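Local coordinates for putative xanthine dehydrogenase YAGS fad-binding subunit (Escherichia coli, PDB 5G5G), which probably oxidises aldehydes in the periplasm, as the large subunit carrying a molybdenum centre bound to pterin cytosine dinucleotide, at residues Gln509-Tyr520 with Ser682-Leu693; Asp13-Arg24 with Arg615-Ser624. All coordinates share one frame; numbering follows the deposited sequence. Where two conformers were deposited one is given.

Contact 1: residues Gln509-Tyr520 with Ser682-Leu693. With MCN (pterin cytosine dinucleotide), chain Y; MOS (dioxothiomolybdenum(VI) ion), chain Z.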
loop_
_atom_site.group_PDB
_atom_site.type_symbol
_atom_site.label_atom_id
_atom_site.label_comp_id
_atom_site.label_asym_id
_atom_site.label_seq_id
_atom_site.Cartn_x
_atom_site.Cartn_y
_atom_site.Cartn_z
ATOM N N GLN C 509 -7.304 14.537 11.235
ATOM C CA GLN C 509 -7.973 13.774 12.309
ATOM C C GLN C 509 -9.013 14.571 13.064
ATOM O O GLN C 509 -9.097 14.475 14.286
ATOM C CB GLN C 509 -6.972 13.057 13.241
ATOM C CG GLN C 509 -6.026 13.910 14.097
ATOM C CD GLN C 509 -5.300 13.125 15.152
ATOM O OE1 GLN C 509 -4.973 11.959 15.003
ATOM N NE2 GLN C 509 -5.003 13.795 16.251
ATOM N N TRP C 510 -9.761 15.421 12.380
ATOM C CA TRP C 510 -10.859 16.164 13.024
ATOM C C TRP C 510 -12.205 15.502 12.732
ATOM O O TRP C 510 -13.237 15.932 13.254
ATOM C CB TRP C 510 -10.915 17.641 12.629
ATOM C CG TRP C 510 -11.102 17.910 11.138
ATOM C CD1 TRP C 510 -12.091 17.413 10.311
ATOM C CD2 TRP C 510 -10.295 18.752 10.322
ATOM N NE1 TRP C 510 -11.917 17.889 9.025
ATOM C CE2 TRP C 510 -10.835 18.721 9.010
ATOM C CE3 TRP C 510 -9.109 19.480 10.548
ATOM C CZ2 TRP C 510 -10.228 19.391 7.922
ATOM C CZ3 TRP C 510 -8.510 20.208 9.446
ATOM C CH2 TRP C 510 -9.085 20.148 8.168
ATOM N N GLY C 511 -12.192 14.498 11.851
ATOM C CA GLY C 511 -13.460 13.971 11.318
ATOM C C GLY C 511 -14.395 13.362 12.342
ATOM O O GLY C 511 -15.606 13.665 12.331
ATOM N N ALA C 512 -13.876 12.455 13.189
ATOM C CA ALA C 512 -14.745 11.801 14.172
ATOM C C ALA C 512 -15.392 12.784 15.130
ATOM O O ALA C 512 -16.607 12.785 15.356
ATOM C CB ALA C 512 -13.975 10.797 14.970
ATOM N N ASN C 513 -14.550 13.613 15.724
ATOM C CA ASN C 513 -15.026 14.564 16.694
ATOM C C ASN C 513 -15.985 15.612 16.107
ATOM O O ASN C 513 -17.026 15.869 16.664
ATOM C CB ASN C 513 -13.815 15.245 17.360
ATOM C CG ASN C 513 -14.214 16.168 18.494
ATOM O OD1 ASN C 513 -15.166 15.883 19.225
ATOM N ND2 ASN C 513 -13.570 17.325 18.573
ATOM N N THR C 514 -15.651 16.187 14.960
ATOM C CA THR C 514 -16.476 17.232 14.372
ATOM C C THR C 514 -17.800 16.627 13.802
ATOM O O THR C 514 -18.850 17.219 14.023
ATOM C CB THR C 514 -15.748 18.009 13.284
ATOM O OG1 THR C 514 -15.344 17.145 12.228
ATOM C CG2 THR C 514 -14.539 18.759 13.841
ATOM N N SER C 515 -17.741 15.509 13.094
ATOM C CA SER C 515 -18.914 14.941 12.459
ATOM C C SER C 515 -19.935 14.484 13.552
ATOM O O SER C 515 -21.148 14.735 13.433
ATOM C CB SER C 515 -18.575 13.808 11.494
ATOM O OG SER C 515 -18.085 12.639 12.100
ATOM N N THR C 516 -19.422 13.838 14.586
ATOM C CA THR C 516 -20.292 13.371 15.690
ATOM C C THR C 516 -20.846 14.531 16.485
ATOM O O THR C 516 -21.986 14.471 16.929
ATOM C CB THR C 516 -19.683 12.315 16.606
ATOM O OG1 THR C 516 -18.539 12.850 17.277
ATOM C CG2 THR C 516 -19.324 11.074 15.817
ATOM N N SER C 517 -20.053 15.589 16.644
ATOM C CA SER C 517 -20.543 16.812 17.286
ATOM C C SER C 517 -21.667 17.478 16.491
ATOM O O SER C 517 -22.568 18.069 17.068
ATOM C CB SER C 517 -19.436 17.807 17.583
ATOM O OG SER C 517 -18.555 17.277 18.570
ATOM N N GLY C 518 -21.602 17.432 15.162
ATOM C CA GLY C 518 -22.722 18.012 14.407
ATOM C C GLY C 518 -23.969 17.150 14.563
ATOM O O GLY C 518 -25.071 17.657 14.621
ATOM N N VAL C 519 -23.794 15.832 14.640
ATOM C CA VAL C 519 -24.936 14.949 14.926
ATOM C C VAL C 519 -25.481 15.238 16.327
ATOM O O VAL C 519 -26.709 15.386 16.512
ATOM C CB VAL C 519 -24.561 13.431 14.719
ATOM C CG1 VAL C 519 -25.655 12.506 15.276
ATOM C CG2 VAL C 519 -24.281 13.163 13.274
ATOM N N TYR C 520 -24.590 15.457 17.288
ATOM C CA TYR C 520 -24.988 15.913 18.618
ATOM C C TYR C 520 -25.893 17.149 18.539
ATOM O O TYR C 520 -26.976 17.203 19.150
ATOM C CB TYR C 520 -23.750 16.194 19.490
ATOM C CG TYR C 520 -24.065 16.701 20.869
ATOM C CD1 TYR C 520 -24.347 18.056 21.107
ATOM C CD2 TYR C 520 -24.159 15.811 21.945
ATOM C CE1 TYR C 520 -24.669 18.517 22.366
ATOM C CE2 TYR C 520 -24.466 16.267 23.215
ATOM C CZ TYR C 520 -24.730 17.620 23.421
ATOM O OH TYR C 520 -25.051 18.059 24.689
ATOM N N SER C 682 -12.588 20.142 24.165
ATOM C CA SER C 682 -12.657 19.808 22.739
ATOM C C SER C 682 -14.029 20.040 22.070
ATOM O O SER C 682 -14.096 20.650 20.991
ATOM C CB SER C 682 -12.215 18.345 22.506
ATOM O OG SER C 682 -12.298 17.956 21.099
ATOM N N SER C 683 -15.083 19.496 22.656
ATOM C CA SER C 683 -16.402 19.468 22.027
ATOM C C SER C 683 -17.399 18.853 22.958
ATOM O O SER C 683 -17.012 18.339 23.991
ATOM C CB SER C 683 -16.373 18.640 20.745
ATOM O OG SER C 683 -16.299 17.227 21.068
ATOM N N PRO C 684 -18.697 18.815 22.557
ATOM C CA PRO C 684 -19.692 18.121 23.413
ATOM C C PRO C 684 -19.463 16.586 23.500
ATOM O O PRO C 684 -19.934 15.952 24.414
ATOM C CB PRO C 684 -21.043 18.407 22.740
ATOM C CG PRO C 684 -20.773 19.638 21.906
ATOM C CD PRO C 684 -19.334 19.543 21.443
ATOM N N MET C 685 -18.772 16.036 22.522
ATOM C CA MET C 685 -18.413 14.625 22.527
ATOM C C MET C 685 -17.250 14.298 23.465
ATOM O O MET C 685 -17.076 13.165 23.887
ATOM C CB MET C 685 -18.068 14.149 21.088
ATOM C CG MET C 685 -19.211 14.268 20.114
ATOM S SD MET C 685 -20.709 13.359 20.513
ATOM C CE MET C 685 -20.111 11.689 20.378
ATOM N N LYS C 686 -16.413 15.297 23.706
ATOM C CA LYS C 686 -15.206 15.190 24.537
ATOM C C LYS C 686 -14.118 14.287 23.937
ATOM O O LYS C 686 -13.230 13.811 24.630
ATOM C CB LYS C 686 -15.605 14.793 25.972
ATOM C CG LYS C 686 -16.742 15.651 26.504
ATOM C CD LYS C 686 -17.107 15.284 27.947
ATOM C CE LYS C 686 -18.226 16.172 28.469
ATOM N NZ LYS C 686 -18.916 15.587 29.641
ATOM N N ALA C 687 -14.203 14.124 22.608
ATOM C CA ALA C 687 -13.353 13.296 21.842
ATOM C C ALA C 687 -12.282 14.141 21.178
ATOM O O ALA C 687 -12.485 15.339 20.910
ATOM C CB ALA C 687 -14.137 12.582 20.760
ATOM N N LYS C 688 -11.158 13.495 20.884
ATOM C CA LYS C 688 -10.130 14.110 20.023
ATOM C C LYS C 688 -9.716 13.116 18.939
ATOM O O LYS C 688 -10.099 11.926 18.966
ATOM C CB LYS C 688 -8.921 14.594 20.849
ATOM C CG LYS C 688 -9.314 15.717 21.799
ATOM C CD LYS C 688 -8.127 16.279 22.613
ATOM C CE LYS C 688 -7.616 15.251 23.587
ATOM N NZ LYS C 688 -6.733 15.959 24.584
ATOM N N GLY C 689 -8.907 13.573 17.981
ATOM C CA GLY C 689 -8.502 12.733 16.877
ATOM C C GLY C 689 -7.569 11.606 17.273
ATOM O O GLY C 689 -6.798 11.743 18.218
ATOM N N VAL C 690 -7.614 10.525 16.500
ATOM C CA VAL C 690 -6.652 9.408 16.662
ATOM C C VAL C 690 -5.990 8.871 15.410
ATOM O O VAL C 690 -4.918 8.250 15.477
ATOM C CB VAL C 690 -7.283 8.250 17.436
ATOM C CG1 VAL C 690 -8.151 7.370 16.543
ATOM C CG2 VAL C 690 -6.218 7.462 18.218
ATOM N N GLY C 691 -6.661 9.030 14.294
ATOM C CA GLY C 691 -6.224 8.410 13.035
ATOM C C GLY C 691 -4.851 8.809 12.502
ATOM O O GLY C 691 -4.245 8.008 11.779
ATOM N N GLU C 692 -4.392 10.018 12.856
ATOM C CA GLU C 692 -3.043 10.476 12.532
ATOM C C GLU C 692 -2.066 10.271 13.672
ATOM O O GLU C 692 -0.928 9.850 13.444
ATOM C CB GLU C 692 -3.077 11.914 12.027
ATOM C CG GLU C 692 -3.859 12.120 10.723
ATOM C CD GLU C 692 -3.761 13.561 10.224
ATOM O OE1 GLU C 692 -4.161 14.496 10.943
ATOM O OE2 GLU C 692 -3.232 13.715 9.096
ATOM N N LEU C 693 -2.528 10.521 14.897
ATOM C CA LEU C 693 -1.751 10.291 16.119
ATOM C C LEU C 693 -1.106 8.905 16.103
ATOM O O LEU C 693 0.055 8.738 16.456
ATOM C CB LEU C 693 -2.649 10.439 17.349
ATOM C CG LEU C 693 -1.945 10.012 18.648
ATOM C CD1 LEU C 693 -0.796 10.954 19.016
ATOM C CD2 LEU C 693 -3.007 9.933 19.742
HETATM N N1 MCN Y . -12.153 7.289 16.677
HETATM C C2 MCN Y . -12.896 6.805 17.846
HETATM N N3 MCN Y . -12.721 7.926 18.869
HETATM C C4 MCN Y . -11.995 9.032 18.888
HETATM C C5 MCN Y . -11.427 9.360 17.535
HETATM C C6 MCN Y . -11.474 8.481 16.578
HETATM O O2 MCN Y . -13.492 5.871 17.991
HETATM N N4 MCN Y . -11.812 9.864 19.850
HETATM C "C1'" MCN Y . -12.043 6.257 15.659
HETATM C C2D MCN Y . -13.382 6.093 14.847
HETATM O "O2'" MCN Y . -13.469 4.769 14.326
HETATM C "C3'" MCN Y . -13.122 7.066 13.812
HETATM C C4D MCN Y . -11.600 7.018 13.338
HETATM O O4D MCN Y . -11.055 6.634 14.691
HETATM O "O3'" MCN Y . -13.906 6.994 12.567
HETATM C "C5'" MCN Y . -10.855 8.136 12.898
HETATM O "O5'" MCN Y . -11.321 9.364 13.407
HETATM P PA MCN Y . -10.383 10.596 13.335
HETATM O O1A MCN Y . -11.246 11.820 13.635
HETATM O O2A MCN Y . -9.129 10.336 14.094
HETATM O O3A MCN Y . -9.940 10.668 11.711
HETATM P PB MCN Y . -10.831 11.333 10.587
HETATM O O1B MCN Y . -10.531 12.765 10.481
HETATM O O2B MCN Y . -12.248 10.889 10.742
HETATM O O3B MCN Y . -10.281 10.510 9.365
HETATM C C10 MCN Y . -9.043 10.971 8.676
HETATM C "C9'" MCN Y . -7.825 10.203 9.049
HETATM C "C8'" MCN Y . -6.573 10.939 8.321
HETATM S "S8'" MCN Y . -6.436 12.609 8.331
HETATM C "C7'" MCN Y . -5.865 10.200 7.618
HETATM S "S7'" MCN Y . -4.563 10.854 6.581
HETATM C "C6'" MCN Y . -5.855 8.646 7.747
HETATM C C7 MCN Y . -6.784 8.324 9.012
HETATM O "O9'" MCN Y . -8.026 8.893 8.909
HETATM N "N5'" MCN Y . -6.624 8.192 6.473
HETATM C C4A MCN Y . -7.157 6.794 6.429
HETATM N "N8'" MCN Y . -7.009 6.862 9.012
HETATM C C4B MCN Y . -7.367 6.228 7.876
HETATM N "N1'" MCN Y . -7.727 4.883 7.952
HETATM C "C2'" MCN Y . -8.337 4.205 6.891
HETATM N "N2'" MCN Y . -8.647 3.000 6.944
HETATM N "N3'" MCN Y . -8.110 4.761 5.662
HETATM C "C4'" MCN Y . -7.750 6.051 5.306
HETATM O "O4'" MCN Y . -7.593 6.653 4.227
HETATM MO MO MOS Z . -5.020 13.116 6.544
HETATM S S MOS Z . -2.981 13.684 5.600
HETATM O O1 MOS Z . -5.968 13.240 5.033
HETATM O O2 MOS Z . -4.876 15.110 7.169
#
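Gln-509 and Gly-689 approach to 4.7 Å between their CA atoms, and from there segment 509-520, mostly the start of helix 511-534, runs alongside loop 682-693 in the opposite chain direction, drawing apart to 6.1 Å between Ser-517 CA and Met-685 CA. Lacking a side chain to turn on Gln-509, Gly-689 brings its CA within 3.2 Å of Gln-509 O in a C-H...O contact.

The extended chain of Gln-509 carries OE1 into the bend at 691-693, where two backbone N-H groups grip it. Glu-692 N lies 3.0 Å from Gln-509 OE1, on a lone pair in the carbonyl plane; Leu-693 N, 2.8 Å from Gln-509 OE1, comes from above that plane. Asn-513, with CG anti to its backbone N (chi1 -174°), offers an in-plane lone pair of OD1 to Ser-683 OG at 2.5 Å. The same hydroxyl accepts from Lys-686 N, an ST motif within the type I turn 683-686, and so both braces the turn and joins it to the helix. Pro-684 CB sits 3.6 Å above the centre of the Tyr-520 ring, a CH-pi contact.

The polar end serves the cofactor: Gly-511 N, Ala-512 N, Val-690 N and Gly-691 N bind the pyrophosphate. Glu-692, its OE1 salt-bridged to Arg-440, is held with OE2, bonded to Ala-351 N, 2.9 Å from O2 of the dioxothiomolybdenum ion. One buried network thus positions cofactor and acid.

Contact 2: residues Asp13-Arg24 with Arg615-Ser624. With MCN (pterin cytosine dinucleotide), chain Y.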
loop_
_atom_site.group_PDB
_atom_site.type_symbol
_atom_site.label_atom_id
_atom_site.label_comp_id
_atom_site.label_asym_id
_atom_site.label_seq_id
_atom_site.Cartn_x
_atom_site.Cartn_y
_atom_site.Cartn_z
ATOM N N ASP C 13 -22.458 11.316 27.922
ATOM C CA ASP C 13 -21.858 10.746 29.156
ATOM C C ASP C 13 -22.440 9.412 29.655
ATOM O O ASP C 13 -21.792 8.712 30.433
ATOM C CB ASP C 13 -21.925 11.733 30.299
ATOM C CG ASP C 13 -21.022 12.970 30.089
ATOM O OD1 ASP C 13 -19.956 12.908 29.461
ATOM O OD2 ASP C 13 -21.386 13.986 30.727
ATOM N N GLN C 14 -23.665 9.085 29.243
ATOM C CA GLN C 14 -24.302 7.826 29.631
ATOM C C GLN C 14 -23.515 6.610 29.086
ATOM O O GLN C 14 -23.524 5.523 29.704
ATOM C CB GLN C 14 -25.724 7.762 29.101
ATOM C CG GLN C 14 -26.668 8.814 29.661
ATOM C CD GLN C 14 -28.020 8.788 28.972
ATOM O OE1 GLN C 14 -28.968 8.228 29.492
ATOM N NE2 GLN C 14 -28.108 9.369 27.790
ATOM N N LEU C 15 -22.913 6.793 27.913
ATOM C CA LEU C 15 -22.090 5.773 27.281
ATOM C C LEU C 15 -22.780 4.418 27.191
ATOM O O LEU C 15 -22.144 3.378 27.316
ATOM C CB LEU C 15 -20.718 5.645 27.982
ATOM C CG LEU C 15 -19.929 6.966 27.997
ATOM C CD1 LEU C 15 -18.699 6.794 28.878
ATOM C CD2 LEU C 15 -19.513 7.350 26.614
ATOM N N LYS C 16 -24.072 4.441 26.872
ATOM C CA LYS C 16 -24.808 3.180 26.581
ATOM C C LYS C 16 -24.489 2.601 25.230
ATOM O O LYS C 16 -24.667 1.394 25.038
ATOM C CB LYS C 16 -26.320 3.394 26.672
ATOM C CG LYS C 16 -26.787 3.800 28.043
ATOM C CD LYS C 16 -28.282 4.154 28.049
ATOM C CE LYS C 16 -28.742 4.489 29.450
ATOM N NZ LYS C 16 -30.154 4.909 29.460
ATOM N N VAL C 17 -24.046 3.440 24.320
ATOM C CA VAL C 17 -23.757 3.064 22.934
ATOM C C VAL C 17 -22.434 3.638 22.462
ATOM O O VAL C 17 -21.599 2.928 21.934
ATOM C CB VAL C 17 -24.880 3.463 21.951
ATOM C CG1 VAL C 17 -24.690 2.687 20.635
ATOM C CG2 VAL C 17 -26.261 3.199 22.522
ATOM N N VAL C 18 -22.244 4.938 22.627
ATOM C CA VAL C 18 -20.949 5.572 22.441
ATOM C C VAL C 18 -19.966 4.988 23.458
ATOM O O VAL C 18 -20.325 4.738 24.626
ATOM C CB VAL C 18 -21.049 7.116 22.598
ATOM C CG1 VAL C 18 -19.662 7.768 22.619
ATOM C CG2 VAL C 18 -21.930 7.706 21.498
ATOM N N GLY C 19 -18.731 4.795 22.986
ATOM C CA GLY C 19 -17.646 4.265 23.775
ATOM C C GLY C 19 -17.577 2.746 23.804
ATOM O O GLY C 19 -16.637 2.198 24.422
ATOM N N ARG C 20 -18.483 2.076 23.093
ATOM C CA ARG C 20 -18.609 0.631 23.113
ATOM C C ARG C 20 -18.084 0.082 21.800
ATOM O O ARG C 20 -18.188 0.736 20.769
ATOM C CB ARG C 20 -20.015 0.248 23.397
ATOM C CG ARG C 20 -20.274 0.581 24.889
ATOM C CD ARG C 20 -21.488 0.065 25.430
ATOM N NE ARG C 20 -21.799 0.661 26.744
ATOM C CZ ARG C 20 -21.752 0.019 27.903
ATOM N NH1 ARG C 20 -21.330 -1.246 27.944
ATOM N NH2 ARG C 20 -22.150 0.608 29.027
ATOM N N PRO C 21 -17.458 -1.089 21.840
ATOM C CA PRO C 21 -16.764 -1.626 20.650
ATOM C C PRO C 21 -17.706 -2.339 19.673
ATOM O O PRO C 21 -17.561 -3.538 19.323
ATOM C CB PRO C 21 -15.744 -2.599 21.277
ATOM C CG PRO C 21 -16.436 -3.067 22.514
ATOM C CD PRO C 21 -17.153 -1.868 23.030
ATOM N N HIS C 22 -18.637 -1.582 19.154
ATOM C CA HIS C 22 -19.604 -2.146 18.211
ATOM C C HIS C 22 -18.973 -2.553 16.865
ATOM O O HIS C 22 -18.055 -1.885 16.382
ATOM C CB HIS C 22 -20.690 -1.113 17.981
ATOM C CG HIS C 22 -21.700 -1.118 19.081
ATOM N ND1 HIS C 22 -22.606 -2.151 19.233
ATOM C CD2 HIS C 22 -21.940 -0.250 20.093
ATOM C CE1 HIS C 22 -23.383 -1.902 20.278
ATOM N NE2 HIS C 22 -22.982 -0.761 20.827
ATOM N N ASP C 23 -19.502 -3.626 16.283
ATOM C CA ASP C 23 -19.137 -4.002 14.911
ATOM C C ASP C 23 -19.439 -2.855 13.954
ATOM O O ASP C 23 -20.443 -2.155 14.102
ATOM C CB ASP C 23 -19.957 -5.184 14.441
ATOM C CG ASP C 23 -19.702 -6.474 15.179
ATOM O OD1 ASP C 23 -18.783 -6.570 15.981
ATOM O OD2 ASP C 23 -20.553 -7.405 14.995
ATOM N N ARG C 24 -18.627 -2.684 12.919
ATOM C CA ARG C 24 -18.916 -1.726 11.877
ATOM C C ARG C 24 -20.216 -2.002 11.176
ATOM O O ARG C 24 -20.497 -3.153 10.763
ATOM C CB ARG C 24 -17.864 -1.824 10.785
ATOM C CG ARG C 24 -16.692 -1.146 11.143
ATOM C CD ARG C 24 -15.688 -1.313 10.003
ATOM N NE ARG C 24 -14.411 -1.192 10.670
ATOM C CZ ARG C 24 -13.551 -0.198 10.567
ATOM N NH1 ARG C 24 -13.789 0.843 9.823
ATOM N NH2 ARG C 24 -12.454 -0.235 11.282
ATOM N N ARG C 615 -12.009 11.148 24.701
ATOM C CA ARG C 615 -12.961 10.015 24.817
ATOM C C ARG C 615 -12.945 9.212 23.538
ATOM O O ARG C 615 -13.133 9.789 22.462
ATOM C CB ARG C 615 -14.353 10.547 25.078
ATOM C CG ARG C 615 -15.467 9.490 24.911
ATOM C CD ARG C 615 -16.785 10.077 25.328
ATOM N NE ARG C 615 -16.899 10.276 26.764
ATOM C CZ ARG C 615 -17.759 11.123 27.345
ATOM N NH1 ARG C 615 -18.517 11.963 26.619
ATOM N NH2 ARG C 615 -17.839 11.173 28.675
ATOM N N ILE C 616 -12.711 7.915 23.643
ATOM C CA ILE C 616 -12.768 7.046 22.484
ATOM C C ILE C 616 -14.210 6.645 22.196
ATOM O O ILE C 616 -14.940 6.167 23.076
ATOM C CB ILE C 616 -11.892 5.789 22.709
ATOM C CG1 ILE C 616 -10.423 6.225 22.921
ATOM C CG2 ILE C 616 -12.083 4.813 21.559
ATOM C CD1 ILE C 616 -9.781 6.872 21.746
ATOM N N LEU C 617 -14.623 6.857 20.964
ATOM C CA LEU C 617 -15.993 6.670 20.548
ATOM C C LEU C 617 -16.333 5.200 20.217
ATOM O O LEU C 617 -17.450 4.751 20.468
ATOM C CB LEU C 617 -16.310 7.628 19.420
ATOM C CG LEU C 617 -16.132 9.139 19.683
ATOM C CD1 LEU C 617 -16.466 10.004 18.459
ATOM C CD2 LEU C 617 -16.954 9.587 20.876
ATOM N N ASN C 618 -15.370 4.465 19.686
ATOM C CA ASN C 618 -15.525 3.035 19.455
ATOM C C ASN C 618 -14.182 2.383 19.588
ATOM O O ASN C 618 -13.305 2.537 18.715
ATOM C CB ASN C 618 -16.144 2.777 18.077
ATOM C CG ASN C 618 -16.351 1.329 17.808
ATOM O OD1 ASN C 618 -15.484 0.496 18.116
ATOM N ND2 ASN C 618 -17.479 1.004 17.156
ATOM N N PRO C 619 -13.952 1.687 20.717
ATOM C CA PRO C 619 -12.583 1.202 20.936
ATOM C C PRO C 619 -12.123 0.172 19.908
ATOM O O PRO C 619 -10.919 0.025 19.712
ATOM C CB PRO C 619 -12.645 0.583 22.314
ATOM C CG PRO C 619 -13.740 1.380 23.014
ATOM C CD PRO C 619 -14.757 1.674 21.946
ATOM N N LYS C 620 -13.057 -0.523 19.246
ATOM C CA LYS C 620 -12.678 -1.513 18.211
ATOM C C LYS C 620 -12.195 -0.840 16.939
ATOM O O LYS C 620 -11.113 -1.144 16.426
ATOM C CB LYS C 620 -13.819 -2.496 17.915
ATOM C CG LYS C 620 -13.351 -3.607 16.948
ATOM C CD LYS C 620 -14.122 -4.898 17.075
ATOM C CE LYS C 620 -15.532 -4.736 16.648
ATOM N NZ LYS C 620 -16.249 -6.028 16.810
ATOM N N THR C 621 -12.968 0.127 16.444
ATOM C CA THR C 621 -12.543 0.806 15.235
ATOM C C THR C 621 -11.385 1.750 15.520
ATOM O O THR C 621 -10.516 1.917 14.656
ATOM C CB THR C 621 -13.693 1.527 14.549
ATOM O OG1 THR C 621 -14.319 2.463 15.451
ATOM C CG2 THR C 621 -14.787 0.531 14.118
ATOM N N ALA C 622 -11.325 2.299 16.740
ATOM C CA ALA C 622 -10.169 3.136 17.141
ATOM C C ALA C 622 -8.905 2.262 17.207
ATOM O O ALA C 622 -7.822 2.669 16.747
ATOM C CB ALA C 622 -10.405 3.850 18.455
ATOM N N ARG C 623 -9.014 1.090 17.805
ATOM C CA ARG C 623 -7.867 0.194 17.816
ATOM C C ARG C 623 -7.418 -0.127 16.378
ATOM O O ARG C 623 -6.229 -0.112 16.089
ATOM C CB ARG C 623 -8.129 -1.055 18.601
ATOM C CG ARG C 623 -6.959 -2.027 18.513
ATOM C CD ARG C 623 -7.124 -3.181 19.440
ATOM N NE ARG C 623 -6.001 -4.120 19.261
ATOM C CZ ARG C 623 -5.948 -5.006 18.271
ATOM N NH1 ARG C 623 -6.932 -5.090 17.403
ATOM N NH2 ARG C 623 -4.912 -5.822 18.164
ATOM N N SER C 624 -8.382 -0.366 15.489
ATOM C CA SER C 624 -8.000 -0.614 14.093
ATOM C C SER C 624 -7.208 0.516 13.480
ATOM O O SER C 624 -6.254 0.285 12.725
ATOM C CB SER C 624 -9.244 -0.963 13.282
ATOM O OG SER C 624 -9.654 -2.320 13.593
HETATM N N1 MCN Y . -12.153 7.289 16.677
HETATM C C2 MCN Y . -12.896 6.805 17.846
HETATM N N3 MCN Y . -12.721 7.926 18.869
HETATM C C4 MCN Y . -11.995 9.032 18.888
HETATM C C5 MCN Y . -11.427 9.360 17.535
HETATM C C6 MCN Y . -11.474 8.481 16.578
HETATM O O2 MCN Y . -13.492 5.871 17.991
HETATM N N4 MCN Y . -11.812 9.864 19.850
HETATM C "C1'" MCN Y . -12.043 6.257 15.659
HETATM C C2D MCN Y . -13.382 6.093 14.847
HETATM O "O2'" MCN Y . -13.469 4.769 14.326
HETATM C "C3'" MCN Y . -13.122 7.066 13.812
HETATM C C4D MCN Y . -11.600 7.018 13.338
HETATM O O4D MCN Y . -11.055 6.634 14.691
HETATM O "O3'" MCN Y . -13.906 6.994 12.567
HETATM C "C5'" MCN Y . -10.855 8.136 12.898
HETATM O "O5'" MCN Y . -11.321 9.364 13.407
HETATM P PA MCN Y . -10.383 10.596 13.335
HETATM O O1A MCN Y . -11.246 11.820 13.635
HETATM O O2A MCN Y . -9.129 10.336 14.094
HETATM O O3A MCN Y . -9.940 10.668 11.711
HETATM P PB MCN Y . -10.831 11.333 10.587
HETATM O O1B MCN Y . -10.531 12.765 10.481
HETATM O O2B MCN Y . -12.248 10.889 10.742
HETATM O O3B MCN Y . -10.281 10.510 9.365
HETATM C C10 MCN Y . -9.043 10.971 8.676
HETATM C "C9'" MCN Y . -7.825 10.203 9.049
HETATM C "C8'" MCN Y . -6.573 10.939 8.321
HETATM S "S8'" MCN Y . -6.436 12.609 8.331
HETATM C "C7'" MCN Y . -5.865 10.200 7.618
HETATM S "S7'" MCN Y . -4.563 10.854 6.581
HETATM C "C6'" MCN Y . -5.855 8.646 7.747
HETATM C C7 MCN Y . -6.784 8.324 9.012
HETATM O "O9'" MCN Y . -8.026 8.893 8.909
HETATM N "N5'" MCN Y . -6.624 8.192 6.473
HETATM C C4A MCN Y . -7.157 6.794 6.429
HETATM N "N8'" MCN Y . -7.009 6.862 9.012
HETATM C C4B MCN Y . -7.367 6.228 7.876
HETATM N "N1'" MCN Y . -7.727 4.883 7.952
HETATM C "C2'" MCN Y . -8.337 4.205 6.891
HETATM N "N2'" MCN Y . -8.647 3.000 6.944
HETATM N "N3'" MCN Y . -8.110 4.761 5.662
HETATM C "C4'" MCN Y . -7.750 6.051 5.306
HETATM O "O4'" MCN Y . -7.593 6.653 4.227
HETATM O O HOH W 1 -16.591 -6.086 19.744
HETATM O O HOH W 2 -10.864 2.158 11.884
#
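Gly-19 meets Leu-617 where the two chains pack most intimately: Gly-19 N donates to Leu-617 O at 2.8 Å, and Gly-19 CA makes a C-H...O contact with Ile-616 O. A positive phi (86°) in the type II turn 17-20 makes glycine apt here. Beside it Val-18 CG1 and Leu-617 CD2 pack side by side at 3.7 Å.

The side chain of Asn-618 leaves on the far side from the backbone N (chi1 -179°), which sends ND2 almost straight to His-22 O (3.0 Å, 178° at the hydrogen), while OD1 accepts from Thr-621 N and caps the helix that begins at Pro-619. The backbone N-H groups of Leu-617 and Asn-618 and the carbonyl of Arg-615 read the edge of the cofactor's cytosine.

Toward solvent the grip is looser. The Arg-615 guanidinium meets Asp-13 edge-on, NH2 2.8 Å from OD1, with Leu-15 CD2 over one face, and the exposed Pro-21 rests against Lys-620 CB. In one of its two conformers Lys-620 NZ pairs with Asp-23 OD1 at 2.7 Å and shares a water with Pro-21 O, a tie that is probably not permanent. Arg-24, by contrast, is buried beneath another protein chain, with Thr-621 CG2 over its guanidinium and NE salt-bridged to an acidic side chain of that chain.

The loop 13-24 lies across the start of helix 619-638. Helix 472-484 supports both segments: Glu-482 takes the N-H groups of residues 16-18, and Gln-478 reaches Asn-618. Ile-616 and Ala-622 rest on Phe-674 of strand 669-674.

How the contacts relate
Contact 1 is wholly buried, whereas contact 2 is partly open and borders another protein chain. Helix 472-484 backs both. Both hold the same dinucleotide: contact 1 places helix and loop N-H groups round the pyrophosphate and reaches the molybdenum, and contact 2 grips the cytosine end. They meet directly, through a salt bridge from Lys-686 NZ to Asp-13 OD1 and a probable backbone bond from Arg-615 N to Lys-686 O, and the cytosine amino group donates to the carbonyls of both Lys-688 and Arg-615. Their chemistry follows their depth. Hydroxyls, amides and an aromatic-proline contact join the segments of contact 1, while contact 2 adds ion pairs and water toward its rim.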